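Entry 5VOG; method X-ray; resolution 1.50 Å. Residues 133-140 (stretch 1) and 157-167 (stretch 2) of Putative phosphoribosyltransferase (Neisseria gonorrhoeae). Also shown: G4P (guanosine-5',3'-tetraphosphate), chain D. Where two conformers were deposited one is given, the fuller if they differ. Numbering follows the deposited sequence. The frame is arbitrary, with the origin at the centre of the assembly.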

# COMPACT_ATOMS: atom_id res chain seq x y z
N VAL A 133 -0.00 -3.91 -14.13
CA VAL A 133 -0.47 -4.96 -13.23
C VAL A 133 0.65 -5.95 -13.00
O VAL A 133 1.46 -6.22 -13.90
CB VAL A 133 -1.74 -5.67 -13.74
CG1 VAL A 133 -2.92 -4.76 -13.67
CG2 VAL A 133 -1.53 -6.18 -15.17
N LEU A 134 0.72 -6.49 -11.78
CA LEU A 134 1.75 -7.47 -11.46
C LEU A 134 1.56 -8.75 -12.27
O LEU A 134 2.50 -9.21 -12.94
CB LEU A 134 1.71 -7.75 -9.95
CG LEU A 134 2.46 -8.96 -9.39
CD1 LEU A 134 3.96 -8.85 -9.63
CD2 LEU A 134 2.17 -9.09 -7.90
N HIS A 135 0.36 -9.32 -12.24
CA HIS A 135 0.05 -10.59 -12.87
C HIS A 135 -1.11 -10.43 -13.84
O HIS A 135 -2.17 -9.94 -13.46
CB HIS A 135 -0.32 -11.64 -11.82
CG HIS A 135 0.81 -11.99 -10.92
ND1 HIS A 135 0.66 -12.10 -9.55
CD2 HIS A 135 2.10 -12.28 -11.18
CE1 HIS A 135 1.82 -12.44 -9.01
NE2 HIS A 135 2.71 -12.56 -9.98
N GLU A 136 -0.91 -10.90 -15.07
CA GLU A 136 -1.94 -10.91 -16.10
C GLU A 136 -2.36 -12.35 -16.36
O GLU A 136 -1.59 -13.13 -16.93
CB GLU A 136 -1.44 -10.26 -17.39
CG GLU A 136 -2.43 -10.36 -18.53
CD GLU A 136 -1.89 -9.82 -19.84
OE1 GLU A 136 -0.70 -9.41 -19.90
OE2 GLU A 136 -2.65 -9.80 -20.82
N LYS A 137 -3.59 -12.70 -15.97
CA LYS A 137 -4.10 -14.04 -16.24
C LYS A 137 -4.63 -14.14 -17.66
O LYS A 137 -5.38 -13.26 -18.12
CB LYS A 137 -5.21 -14.40 -15.26
CG LYS A 137 -4.77 -14.58 -13.84
CD LYS A 137 -5.99 -15.03 -13.07
CE LYS A 137 -5.71 -15.35 -11.65
NZ LYS A 137 -6.96 -15.85 -11.03
N ILE A 138 -4.26 -15.21 -18.34
CA ILE A 138 -4.70 -15.47 -19.71
C ILE A 138 -6.04 -16.20 -19.64
O ILE A 138 -6.10 -17.39 -19.34
CB ILE A 138 -3.66 -16.26 -20.51
CG1 ILE A 138 -2.33 -15.50 -20.51
CG2 ILE A 138 -4.19 -16.51 -21.92
CD1 ILE A 138 -2.45 -14.02 -20.83
N LYS A 139 -7.12 -15.48 -19.92
CA LYS A 139 -8.47 -15.98 -19.76
C LYS A 139 -9.42 -14.98 -20.41
O LYS A 139 -9.01 -13.88 -20.80
CB LYS A 139 -8.82 -16.19 -18.28
CG LYS A 139 -8.72 -14.93 -17.43
CD LYS A 139 -8.80 -15.23 -15.93
CE LYS A 139 -10.19 -15.71 -15.53
NZ LYS A 139 -10.23 -16.18 -14.11
N ALA A 140 -10.68 -15.38 -20.53
CA ALA A 140 -11.68 -14.45 -21.03
C ALA A 140 -11.87 -13.31 -20.05
O ALA A 140 -11.70 -13.47 -18.83
CB ALA A 140 -13.01 -15.17 -21.28
N VAL A 157 0.27 -15.17 -16.67
CA VAL A 157 0.07 -16.40 -15.91
C VAL A 157 -1.06 -17.18 -16.56
O VAL A 157 -1.97 -16.60 -17.17
CB VAL A 157 -0.25 -16.10 -14.42
CG1 VAL A 157 -0.11 -17.36 -13.56
CG2 VAL A 157 0.61 -14.97 -13.86
N GLU A 158 -1.03 -18.50 -16.40
CA GLU A 158 -2.17 -19.33 -16.74
C GLU A 158 -3.37 -18.90 -15.90
O GLU A 158 -3.26 -18.12 -14.95
CB GLU A 158 -1.86 -20.80 -16.48
CG GLU A 158 -0.73 -21.33 -17.32
CD GLU A 158 -1.16 -21.52 -18.75
OE1 GLU A 158 -2.15 -22.25 -18.97
OE2 GLU A 158 -0.51 -20.94 -19.64
N ASP A 159 -4.55 -19.42 -16.26
CA ASP A 159 -5.74 -19.17 -15.46
C ASP A 159 -5.71 -20.08 -14.22
O ASP A 159 -6.44 -21.07 -14.10
CB ASP A 159 -7.01 -19.38 -16.26
CG ASP A 159 -8.25 -18.94 -15.51
OD1 ASP A 159 -8.10 -18.23 -14.48
OD2 ASP A 159 -9.37 -19.29 -15.93
N TRP A 160 -4.82 -19.72 -13.31
CA TRP A 160 -4.62 -20.42 -12.05
C TRP A 160 -4.96 -19.49 -10.90
O TRP A 160 -4.91 -18.26 -11.04
CB TRP A 160 -3.17 -20.89 -11.89
CG TRP A 160 -2.70 -21.90 -12.88
CD1 TRP A 160 -3.43 -22.51 -13.86
CD2 TRP A 160 -1.38 -22.43 -12.98
NE1 TRP A 160 -2.64 -23.39 -14.57
CE2 TRP A 160 -1.37 -23.36 -14.05
CE3 TRP A 160 -0.19 -22.22 -12.27
CZ2 TRP A 160 -0.23 -24.06 -14.42
CZ3 TRP A 160 0.94 -22.92 -12.64
CH2 TRP A 160 0.91 -23.83 -13.70
N TRP A 161 -5.27 -20.06 -9.74
CA TRP A 161 -5.46 -19.24 -8.56
C TRP A 161 -4.11 -18.88 -7.97
O TRP A 161 -3.32 -19.77 -7.62
CB TRP A 161 -6.33 -19.93 -7.52
CG TRP A 161 -6.70 -18.97 -6.45
CD1 TRP A 161 -6.18 -18.89 -5.18
CD2 TRP A 161 -7.64 -17.90 -6.56
NE1 TRP A 161 -6.75 -17.85 -4.50
CE2 TRP A 161 -7.66 -17.22 -5.32
CE3 TRP A 161 -8.48 -17.45 -7.58
CZ2 TRP A 161 -8.48 -16.12 -5.08
CZ3 TRP A 161 -9.30 -16.35 -7.34
CH2 TRP A 161 -9.30 -15.70 -6.10
N ILE A 162 -3.85 -17.59 -7.85
CA ILE A 162 -2.58 -17.09 -7.32
C ILE A 162 -2.73 -16.85 -5.83
O ILE A 162 -3.64 -16.14 -5.39
CB ILE A 162 -2.15 -15.80 -8.04
CG1 ILE A 162 -1.98 -16.06 -9.54
CG2 ILE A 162 -0.88 -15.24 -7.41
CD1 ILE A 162 -1.88 -14.78 -10.37
N ASN A 163 -1.84 -17.45 -5.04
CA ASN A 163 -1.80 -17.24 -3.60
C ASN A 163 -0.69 -16.25 -3.28
O ASN A 163 0.49 -16.55 -3.50
CB ASN A 163 -1.60 -18.56 -2.87
CG ASN A 163 -2.75 -19.51 -3.10
OD1 ASN A 163 -3.78 -19.40 -2.46
ND2 ASN A 163 -2.59 -20.42 -4.06
N TYR A 164 -1.07 -15.05 -2.79
CA TYR A 164 -0.14 -13.97 -2.50
C TYR A 164 0.42 -14.11 -1.09
O TYR A 164 -0.28 -14.54 -0.17
CB TYR A 164 -0.84 -12.62 -2.64
CG TYR A 164 -1.12 -12.32 -4.09
CD1 TYR A 164 -0.09 -11.94 -4.94
CD2 TYR A 164 -2.39 -12.49 -4.63
CE1 TYR A 164 -0.32 -11.70 -6.29
CE2 TYR A 164 -2.64 -12.25 -5.98
CZ TYR A 164 -1.59 -11.87 -6.80
OH TYR A 164 -1.81 -11.64 -8.15
N PRO A 165 1.69 -13.73 -0.91
CA PRO A 165 2.29 -13.85 0.43
C PRO A 165 1.62 -12.95 1.45
O PRO A 165 1.64 -13.26 2.66
CB PRO A 165 3.75 -13.46 0.19
CG PRO A 165 3.71 -12.56 -1.03
CD PRO A 165 2.60 -13.12 -1.89
N TRP A 166 1.02 -11.85 1.02
CA TRP A 166 0.34 -10.95 1.93
C TRP A 166 -1.03 -11.46 2.36
O TRP A 166 -1.74 -10.76 3.08
CB TRP A 166 0.23 -9.56 1.31
CG TRP A 166 -0.28 -9.47 -0.12
CD1 TRP A 166 -1.57 -9.58 -0.55
CD2 TRP A 166 0.51 -9.20 -1.30
NE1 TRP A 166 -1.64 -9.39 -1.91
CE2 TRP A 166 -0.38 -9.16 -2.39
CE3 TRP A 166 1.87 -8.99 -1.53
CZ2 TRP A 166 0.05 -8.90 -3.70
CZ3 TRP A 166 2.30 -8.74 -2.82
CH2 TRP A 166 1.39 -8.71 -3.89
N ASP A 167 -1.40 -12.67 1.94
CA ASP A 167 -2.55 -13.39 2.48
C ASP A 167 -2.15 -14.61 3.31
O ASP A 167 -3.03 -15.39 3.70
CB ASP A 167 -3.48 -13.83 1.35
CG ASP A 167 -4.21 -12.68 0.70
OD1 ASP A 167 -4.64 -11.75 1.42
OD2 ASP A 167 -4.34 -12.70 -0.55
PB G4P D . -9.24 -6.81 -12.46
O1B G4P D . -10.17 -5.81 -12.95
O2B G4P D . -8.99 -7.99 -13.42
O3B G4P D . -7.88 -6.15 -12.06
O3A G4P D . -9.74 -7.41 -11.07
PA G4P D . -11.10 -8.13 -10.68
O1A G4P D . -12.21 -7.17 -10.59
O2A G4P D . -11.34 -9.30 -11.61
O5' G4P D . -10.68 -8.74 -9.24
C5' G4P D . -11.65 -9.03 -8.21
C4' G4P D . -10.91 -9.60 -7.03
O4' G4P D . -10.44 -10.92 -7.33
C3' G4P D . -9.68 -8.79 -6.60
O3' G4P D . -9.85 -8.40 -5.22
C2' G4P D . -8.49 -9.75 -6.75
O2' G4P D . -7.51 -9.62 -5.72
C1' G4P D . -9.19 -11.11 -6.70
N9 G4P D . -8.46 -12.13 -7.44
C8 G4P D . -8.60 -12.44 -8.77
N7 G4P D . -7.80 -13.40 -9.16
C5 G4P D . -7.09 -13.74 -8.02
C6 G4P D . -6.07 -14.73 -7.80
O6 G4P D . -5.60 -15.52 -8.62
N1 G4P D . -5.64 -14.74 -6.49
C2 G4P D . -6.11 -13.92 -5.49
N2 G4P D . -5.59 -14.09 -4.27
N3 G4P D . -7.05 -13.00 -5.68
C4 G4P D . -7.49 -12.97 -6.96
PC G4P D . -10.66 -7.11 -4.80
O1C G4P D . -12.13 -7.39 -4.77
O2C G4P D . -10.24 -6.04 -5.77
O3C G4P D . -10.10 -6.74 -3.35
PD G4P D . -8.69 -6.23 -2.80
O1D G4P D . -7.94 -5.73 -3.99
O2D G4P D . -9.03 -5.11 -1.80
O3D G4P D . -8.08 -7.41 -2.11
O HOH W 1 -8.06 -18.40 -11.56

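A salt bridge lies at the partly exposed end of the contact, where Lys 139 NZ donates to Asp 159 OD1 at 3.0 Å. The CA-to-CB bond of Asp 159 points sideways, but its t rotamer brings the carboxylate nearer. That same oxygen accepts from water 1 (Asp 159 OD1 to water O, 2.9 Å), which in turn accepts from Lys 137 NZ (2.8 Å to water O). Two backbone hydrogen bonds fix the register: Val 157 N to Glu 136 O (2.8 Å) and Ile 138 N to Val 157 O (2.9 Å). They bracket the parallel bridge between Lys 137 and Val 157, whose side chains share one face of the sheet; there Lys 137 CA also makes a CA-H...O contact with Val 157 O at 3.5 Å. Deeper in, His 135 ND1 and Tyr 164 OH share a nearly linear hydrogen bond of 2.9 Å, which meets the imidazole near its plane and satisfies two polar groups in buried side chains.

Lys 137 runs extended from the sheet, chi2 to chi4 all t, along Asp 159 and Trp 160. The length of lysine lets a buried residue carry its ammonium to the guanine of G4P, where Lys 137 NZ donates to G4P O6 (2.8 Å) and G4P N7 (3.2 Å). Stretch 2 holds the same base: Ile 162 N donates to G4P O6 at 2.8 Å, Ile 162 O accepts from G4P N1 at 2.7 Å, and Trp 161 lays a ring face against it.

Apolar packing completes the contact, which buries 570 Å² in all. Ile 162 CD1 lies 3.8 Å from His 135 ND1, while Val 157 CG2 approaches His 135 CB at 4.0 Å; both aliphatic side chains are buried and shield the imidazole. The branched, buried Leu 134 fills space against two buried aromatics, its CD2 reaching Tyr 164 CE1 (4.0 Å) and the edge of Trp 166 at CH2 (4.1 Å).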